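Local atomic coordinates of WipB (PDB entry 5NNY), a protein that removes phosphate groups from serine and threonine residues as a translocated Legionella effector that targets the host lysosomal nutrient-sensing machinery, here represented by its phosphatase domain. Residues Y195-D200 against S232-A237; A201-V206 against K301-H306. One frame throughout, in Å; residues are numbered along the deposited sequence.

Two ways of building onto a central sheet meet here, with their centres about 8 Å apart. In contact 1 the end of strand 190-198 packs against the first turn of helix 233-253, without a hydrogen bond between the segments; in contact 2 strand 203-208 pairs with strand 301-306, an outermost strand of the same sheet, through backbone bonds. The hairpin of strands 190-198 and 203-208 joins them, S196 N meeting K205 O and D198 N meeting E203 O. Contact 1 is partly buried, enclosing A233 and A237, whereas contact 2 is a surface contact, although I204 and V206 are buried on its helix-facing side.

Contact 1 of 2, residues Y195-D200 against S232-A237; sequences YSLDPD and SAVDLA
With CG in the crowded position between the backbone N and the carbonyl carbon (chi1 63°), Y195 presents a ring face to the helix; L197, its CG anti to the backbone N (chi1 173°), sends both methyls to the same helical turn. The methyl of A237 sits over the tyrosine ring in a CH-pi contact, CB lying 3.7 Å from the ring centroid and displaced toward the rim, with Y195 CZ at 3.5 Å from A237 CB. L197 divides its two branches: CD1 reaches the methyl of A233, 3.6 Å from A233 CB, while CD2 touches both A237 CB and V234 CG2. At the strand end, P199 CB touches V234 CG2 at 3.8 Å. The strand and helix run roughly antiparallel, their axes at 150°, so Y195 and L197, two residues apart on the strand, meet A237 and A233, one helical turn apart. S232 is the N-cap: its OG accepts from D235 N at 3.0 Å, while A233 N is bound by N202 OD1 from the neighbouring hairpin turn. This is helix-on-sheet packing in a phosphoesterase fold, and the small alanine side chains let the helix come close to the strand. Since Y195 OH is hydrogen-bonded to D241 OD1 a turn further along the helix, the ring is held by its polar tip as well as its face, and the interface itself depends on apolar and CH-pi contact.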
ATOM      1  N   TYR A 195      10.784   1.195  10.615  1.00 19.61           N
ATOM      2  CA  TYR A 195      12.113   1.697  10.953  1.00 18.01           C
ATOM      3  C   TYR A 195      13.203   0.688  10.609  1.00 24.70           C
ATOM      4  O   TYR A 195      12.967  -0.519  10.491  1.00 20.61           O
ATOM      5  CB  TYR A 195      12.201   2.081  12.441  1.00 15.72           C
ATOM      6  CG  TYR A 195      11.997   0.904  13.364  1.00 17.51           C
ATOM      7  CD1 TYR A 195      13.044   0.032  13.644  1.00 22.70           C
ATOM      8  CD2 TYR A 195      10.757   0.663  13.947  1.00 26.56           C
ATOM      9  CE1 TYR A 195      12.857  -1.056  14.461  1.00 20.93           C
ATOM     10  CE2 TYR A 195      10.557  -0.417  14.766  1.00 22.38           C
ATOM     11  CZ  TYR A 195      11.613  -1.266  15.030  1.00 27.67           C
ATOM     12  OH  TYR A 195      11.408  -2.350  15.845  1.00 25.88           O
ATOM     13  N   SER A 196      14.418   1.213  10.471  1.00 27.30           N
ATOM     14  CA  SER A 196      15.642   0.426  10.477  1.00 22.21           C
ATOM     15  C   SER A 196      16.491   0.946  11.625  1.00 20.75           C
ATOM     16  O   SER A 196      16.718   2.154  11.730  1.00 26.10           O
ATOM     17  CB  SER A 196      16.401   0.546   9.153  1.00 29.57           C
ATOM     18  OG  SER A 196      17.637  -0.147   9.237  1.00 34.85           O
ATOM     19  N   LEU A 197      16.925   0.051  12.502  1.00 23.18           N
ATOM     20  CA  LEU A 197      17.547   0.456  13.755  1.00 20.65           C
ATOM     21  C   LEU A 197      18.987  -0.030  13.829  1.00 26.44           C
ATOM     22  O   LEU A 197      19.288  -1.168  13.466  1.00 23.28           O
ATOM     23  CB  LEU A 197      16.728  -0.078  14.944  1.00 20.19           C
ATOM     24  CG  LEU A 197      17.249   0.078  16.373  1.00 23.97           C
ATOM     25  CD1 LEU A 197      17.151   1.525  16.855  1.00 20.34           C
ATOM     26  CD2 LEU A 197      16.486  -0.857  17.284  1.00 20.98           C
ATOM     27  N   ASP A 198      19.873   0.844  14.315  1.00 28.78           N
ATOM     28  CA  ASP A 198      21.281   0.527  14.558  1.00 30.52           C
ATOM     29  C   ASP A 198      21.507   0.751  16.046  1.00 25.22           C
ATOM     30  O   ASP A 198      21.848   1.868  16.469  1.00 30.25           O
ATOM     31  CB  ASP A 198      22.201   1.397  13.701  1.00 31.01           C
ATOM     32  CG  ASP A 198      23.671   1.050  13.861  1.00 35.48           C
ATOM     33  OD1 ASP A 198      24.025   0.359  14.839  1.00 32.76           O
ATOM     34  OD2 ASP A 198      24.468   1.486  12.998  1.00 32.46           O
ATOM     35  N   PRO A 199      21.308  -0.270  16.879  1.00 24.73           N
ATOM     36  CA  PRO A 199      21.391  -0.049  18.333  1.00 25.48           C
ATOM     37  C   PRO A 199      22.766   0.424  18.798  1.00 22.81           C
ATOM     38  O   PRO A 199      22.848   1.241  19.722  1.00 21.01           O
ATOM     39  CB  PRO A 199      21.040  -1.425  18.920  1.00 25.98           C
ATOM     40  CG  PRO A 199      20.414  -2.191  17.801  1.00 34.58           C
ATOM     41  CD  PRO A 199      21.022  -1.676  16.544  1.00 29.89           C
ATOM     42  N   ASP A 200      23.844  -0.064  18.181  1.00 27.41           N
ATOM     43  CA  ASP A 200      25.186   0.308  18.642  1.00 26.22           C
ATOM     44  C   ASP A 200      25.451   1.790  18.422  1.00 31.02           C
ATOM     45  O   ASP A 200      26.125   2.440  19.233  1.00 29.43           O
ATOM     46  CB  ASP A 200      26.250  -0.525  17.924  1.00 33.31           C
ATOM     47  CG  ASP A 200      26.379  -1.936  18.483  1.00 46.75           C
ATOM     48  OD1 ASP A 200      25.632  -2.283  19.425  1.00 46.56           O
ATOM     49  OD2 ASP A 200      27.239  -2.698  17.980  1.00 47.66           O
ATOM     50  N   SER A 232      15.857   6.732  23.677  1.00 19.67           N
ATOM     51  CA  SER A 232      16.947   6.221  22.853  1.00 20.66           C
ATOM     52  C   SER A 232      16.337   5.770  21.535  1.00 23.22           C
ATOM     53  O   SER A 232      15.112   5.676  21.404  1.00 23.25           O
ATOM     54  CB  SER A 232      17.682   5.064  23.529  1.00 26.52           C
ATOM     55  OG  SER A 232      16.859   3.908  23.615  1.00 24.45           O
ATOM     56  N   ALA A 233      17.206   5.483  20.559  1.00 22.47           N
ATOM     57  CA  ALA A 233      16.725   4.924  19.294  1.00 22.03           C
ATOM     58  C   ALA A 233      16.035   3.581  19.509  1.00 21.71           C
ATOM     59  O   ALA A 233      14.995   3.306  18.895  1.00 24.34           O
ATOM     60  CB  ALA A 233      17.882   4.756  18.305  1.00 17.96           C
ATOM     61  N   VAL A 234      16.607   2.732  20.373  1.00 22.13           N
ATOM     62  CA  VAL A 234      15.992   1.456  20.724  1.00 23.99           C
ATOM     63  C   VAL A 234      14.623   1.678  21.356  1.00 22.07           C
ATOM     64  O   VAL A 234      13.666   0.953  21.065  1.00 24.44           O
ATOM     65  CB  VAL A 234      16.925   0.648  21.654  1.00 24.99           C
ATOM     66  CG1 VAL A 234      16.136  -0.368  22.450  1.00 30.06           C
ATOM     67  CG2 VAL A 234      18.010  -0.061  20.838  1.00 29.45           C
ATOM     68  N   ASP A 235      14.505   2.679  22.231  1.00 21.72           N
ATOM     69  CA  ASP A 235      13.218   2.926  22.877  1.00 27.29           C
ATOM     70  C   ASP A 235      12.172   3.396  21.872  1.00 29.72           C
ATOM     71  O   ASP A 235      11.000   3.011  21.954  1.00 23.42           O
ATOM     72  CB  ASP A 235      13.369   3.953  24.002  1.00 36.54           C
ATOM     73  CG  ASP A 235      13.247   3.325  25.375  1.00 49.62           C
ATOM     74  OD1 ASP A 235      13.236   2.074  25.449  1.00 52.96           O
ATOM     75  OD2 ASP A 235      13.156   4.073  26.376  1.00 61.26           O
ATOM     76  N   LEU A 236      12.571   4.245  20.928  1.00 28.80           N
ATOM     77  CA  LEU A 236      11.629   4.703  19.915  1.00 20.26           C
ATOM     78  C   LEU A 236      11.159   3.545  19.052  1.00 23.01           C
ATOM     79  O   LEU A 236       9.973   3.449  18.709  1.00 21.80           O
ATOM     80  CB  LEU A 236      12.276   5.785  19.051  1.00 21.14           C
ATOM     81  CG  LEU A 236      11.316   6.526  18.111  1.00 24.45           C
ATOM     82  CD1 LEU A 236      10.295   7.351  18.888  1.00 22.62           C
ATOM     83  CD2 LEU A 236      12.072   7.392  17.107  1.00 24.06           C
ATOM     84  N   ALA A 237      12.081   2.649  18.702  1.00 23.56           N
ATOM     85  CA  ALA A 237      11.720   1.453  17.956  1.00 21.64           C
ATOM     86  C   ALA A 237      10.723   0.612  18.735  1.00 20.64           C
ATOM     87  O   ALA A 237       9.781   0.055  18.162  1.00 21.88           O
ATOM     88  CB  ALA A 237      12.980   0.646  17.643  1.00 18.74           C
TER

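Contact 2 of 2, residues A201-V206 against K301-H306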
ATOM      1  N   ALA A 201      24.926   2.344  17.336  1.00 28.95           N
ATOM      2  CA  ALA A 201      25.128   3.748  17.026  1.00 32.53           C
ATOM      3  C   ALA A 201      24.056   4.646  17.626  1.00 29.93           C
ATOM      4  O   ALA A 201      24.148   5.875  17.479  1.00 25.58           O
ATOM      5  CB  ALA A 201      25.181   3.947  15.505  1.00 28.78           C
ATOM      6  N   ASN A 202      23.055   4.074  18.300  1.00 23.48           N
ATOM      7  CA  ASN A 202      21.948   4.862  18.826  1.00 24.55           C
ATOM      8  C   ASN A 202      21.354   5.717  17.704  1.00 22.38           C
ATOM      9  O   ASN A 202      21.175   6.925  17.833  1.00 20.51           O
ATOM     10  CB  ASN A 202      22.409   5.728  20.011  1.00 28.08           C
ATOM     11  CG  ASN A 202      21.264   6.425  20.717  1.00 33.53           C
ATOM     12  OD1 ASN A 202      20.140   5.927  20.746  1.00 27.38           O
ATOM     13  ND2 ASN A 202      21.546   7.594  21.281  1.00 27.16           N
ATOM     14  N   GLU A 203      21.087   5.072  16.575  1.00 25.72           N
ATOM     15  CA  GLU A 203      20.560   5.732  15.389  1.00 24.00           C
ATOM     16  C   GLU A 203      19.377   4.943  14.850  1.00 22.33           C
ATOM     17  O   GLU A 203      19.364   3.711  14.912  1.00 25.88           O
ATOM     18  CB  GLU A 203      21.661   5.881  14.321  1.00 26.89           C
ATOM     19  CG  GLU A 203      21.253   6.625  13.055  1.00 33.56           C
ATOM     20  CD  GLU A 203      20.701   5.703  11.960  1.00 49.88           C
ATOM     21  OE1 GLU A 203      20.739   4.458  12.121  1.00 47.86           O
ATOM     22  OE2 GLU A 203      20.222   6.235  10.930  1.00 51.11           O
ATOM     23  N   ILE A 204      18.382   5.655  14.319  1.00 17.84           N
ATOM     24  CA  ILE A 204      17.200   5.003  13.759  1.00 15.79           C
ATOM     25  C   ILE A 204      16.764   5.746  12.501  1.00 22.79           C
ATOM     26  O   ILE A 204      16.849   6.977  12.427  1.00 24.94           O
ATOM     27  CB  ILE A 204      16.074   4.910  14.806  1.00 15.51           C
ATOM     28  CG1 ILE A 204      14.914   4.043  14.292  1.00 20.41           C
ATOM     29  CG2 ILE A 204      15.599   6.318  15.235  1.00 20.13           C
ATOM     30  CD1 ILE A 204      13.790   3.899  15.304  1.00 20.63           C
ATOM     31  N   LYS A 205      16.372   4.982  11.480  1.00 18.59           N
ATOM     32  CA  LYS A 205      15.759   5.517  10.274  1.00 18.63           C
ATOM     33  C   LYS A 205      14.278   5.167  10.347  1.00 19.64           C
ATOM     34  O   LYS A 205      13.937   3.988  10.457  1.00 26.15           O
ATOM     35  CB  LYS A 205      16.366   4.918   9.007  1.00 21.24           C
ATOM     36  CG  LYS A 205      17.862   5.088   8.854  1.00 30.15           C
ATOM     37  CD  LYS A 205      18.326   4.542   7.503  1.00 40.51           C
ATOM     38  CE  LYS A 205      19.767   4.047   7.583  1.00 48.45           C
ATOM     39  NZ  LYS A 205      20.351   3.803   6.229  1.00 50.89           N
ATOM     40  N   VAL A 206      13.411   6.175  10.295  1.00 24.61           N
ATOM     41  CA  VAL A 206      11.960   5.979  10.365  1.00 18.09           C
ATOM     42  C   VAL A 206      11.391   6.123   8.959  1.00 23.05           C
ATOM     43  O   VAL A 206      11.696   7.098   8.260  1.00 16.65           O
ATOM     44  CB  VAL A 206      11.299   6.966  11.347  1.00 19.92           C
ATOM     45  CG1 VAL A 206       9.773   6.969  11.188  1.00 20.43           C
ATOM     46  CG2 VAL A 206      11.670   6.584  12.783  1.00 19.67           C
ATOM     47  N   LYS A 301      20.096   9.831  17.259  1.00 20.44           N
ATOM     48  CA  LYS A 301      20.096  10.310  15.883  1.00 21.85           C
ATOM     49  C   LYS A 301      18.938   9.667  15.131  1.00 20.92           C
ATOM     50  O   LYS A 301      18.658   8.484  15.318  1.00 21.56           O
ATOM     51  CB  LYS A 301      21.407   9.968  15.177  1.00 27.61           C
ATOM     52  CG  LYS A 301      22.605  10.677  15.780  1.00 31.31           C
ATOM     53  CD  LYS A 301      23.915  10.162  15.235  1.00 38.03           C
ATOM     54  CE  LYS A 301      25.062  10.860  15.949  1.00 40.33           C
ATOM     55  NZ  LYS A 301      26.389  10.243  15.688  1.00 46.98           N
ATOM     56  N   ILE A 302      18.278  10.445  14.278  1.00 18.12           N
ATOM     57  CA  ILE A 302      17.151   9.936  13.498  1.00 16.61           C
ATOM     58  C   ILE A 302      17.221  10.536  12.100  1.00 23.08           C
ATOM     59  O   ILE A 302      17.562  11.713  11.929  1.00 27.12           O
ATOM     60  CB  ILE A 302      15.800  10.240  14.186  1.00 20.64           C
ATOM     61  CG1 ILE A 302      14.608   9.700  13.373  1.00 20.74           C
ATOM     62  CG2 ILE A 302      15.632  11.721  14.431  1.00 21.72           C
ATOM     63  CD1 ILE A 302      13.375   9.530  14.204  1.00 22.34           C
ATOM     64  N   THR A 303      16.932   9.711  11.093  1.00 18.35           N
ATOM     65  CA  THR A 303      16.662  10.203   9.748  1.00 17.85           C
ATOM     66  C   THR A 303      15.260   9.749   9.370  1.00 17.13           C
ATOM     67  O   THR A 303      14.861   8.634   9.699  1.00 24.87           O
ATOM     68  CB  THR A 303      17.692   9.679   8.733  1.00 33.92           C
ATOM     69  OG1 THR A 303      17.697   8.251   8.764  1.00 44.81           O
ATOM     70  CG2 THR A 303      19.096  10.156   9.069  1.00 29.52           C
ATOM     71  N   PHE A 304      14.499  10.632   8.736  1.00 23.21           N
ATOM     72  CA  PHE A 304      13.175  10.295   8.233  1.00 26.52           C
ATOM     73  C   PHE A 304      13.260  10.056   6.730  1.00 29.62           C
ATOM     74  O   PHE A 304      13.899  10.831   6.014  1.00 29.15           O
ATOM     75  CB  PHE A 304      12.165  11.404   8.540  1.00 23.41           C
ATOM     76  CG  PHE A 304      11.857  11.560   9.997  1.00 23.62           C
ATOM     77  CD1 PHE A 304      10.852  10.817  10.591  1.00 23.70           C
ATOM     78  CD2 PHE A 304      12.585  12.447  10.780  1.00 27.83           C
ATOM     79  CE1 PHE A 304      10.564  10.966  11.935  1.00 19.99           C
ATOM     80  CE2 PHE A 304      12.307  12.594  12.119  1.00 22.30           C
ATOM     81  CZ  PHE A 304      11.291  11.876  12.700  1.00 24.41           C
ATOM     82  N   ILE A 305      12.613   8.988   6.264  1.00 28.69           N
ATOM     83  CA  ILE A 305      12.577   8.599   4.857  1.00 22.07           C
ATOM     84  C   ILE A 305      11.121   8.424   4.461  1.00 23.20           C
ATOM     85  O   ILE A 305      10.409   7.615   5.059  1.00 22.56           O
ATOM     86  CB  ILE A 305      13.342   7.287   4.604  1.00 34.15           C
ATOM     87  CG1 ILE A 305      14.844   7.463   4.858  1.00 42.30           C
ATOM     88  CG2 ILE A 305      13.045   6.760   3.199  1.00 39.36           C
ATOM     89  CD1 ILE A 305      15.631   6.171   4.719  1.00 45.03           C
ATOM     90  N   HIS A 306      10.687   9.153   3.442  1.00 21.73           N
ATOM     91  CA  HIS A 306       9.284   9.092   3.052  1.00 19.24           C
ATOM     92  C   HIS A 306       9.177   9.458   1.580  1.00 22.94           C
ATOM     93  O   HIS A 306      10.137   9.925   0.965  1.00 24.29           O
ATOM     94  CB  HIS A 306       8.445  10.029   3.924  1.00 20.26           C
ATOM     95  CG  HIS A 306       9.009  11.411   4.011  1.00 23.89           C
ATOM     96  ND1 HIS A 306       8.832  12.347   3.018  1.00 31.48           N
ATOM     97  CD2 HIS A 306       9.783  12.002   4.952  1.00 30.23           C
ATOM     98  CE1 HIS A 306       9.455  13.463   3.351  1.00 31.45           C
ATOM     99  NE2 HIS A 306      10.025  13.286   4.527  1.00 27.36           N
TER
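Parallel pairing of strands 203-208 and 301-306 completes one edge of the mixed sheet of this phosphoesterase fold, after a hairpin turn in which N202 and E203 both face D198 as a G1 beta bulge. Five backbone bonds join the segments. K301 N donates a hydrogen bond to N202 O at 3.2 Å, in the carbonyl plane. K301 O receives I204 N from above its plane, 26° out of it, and also takes a CA-H...O contact from E203. I204 O then accepts T303 N at 3.0 Å, T303 O accepts V206 N, and V206 O accepts I305 N, the last two nearly along the C=O axis. N202 is satisfied beyond the pair as well, its ND2 by K299 O. On the face turned to helix 233-253, I204 and I302 lie side by side, and V206 CG2 meets I302 CD1 at 3.7 Å. Beside them V206 runs along F304, while I302 CG1 lies over one face of that ring. Across the sheet, the T303 hydroxyl, in the crowded position (chi1 57°), comes close to an aliphatic neighbour: OG1 is 3.2 Å from K205 CG.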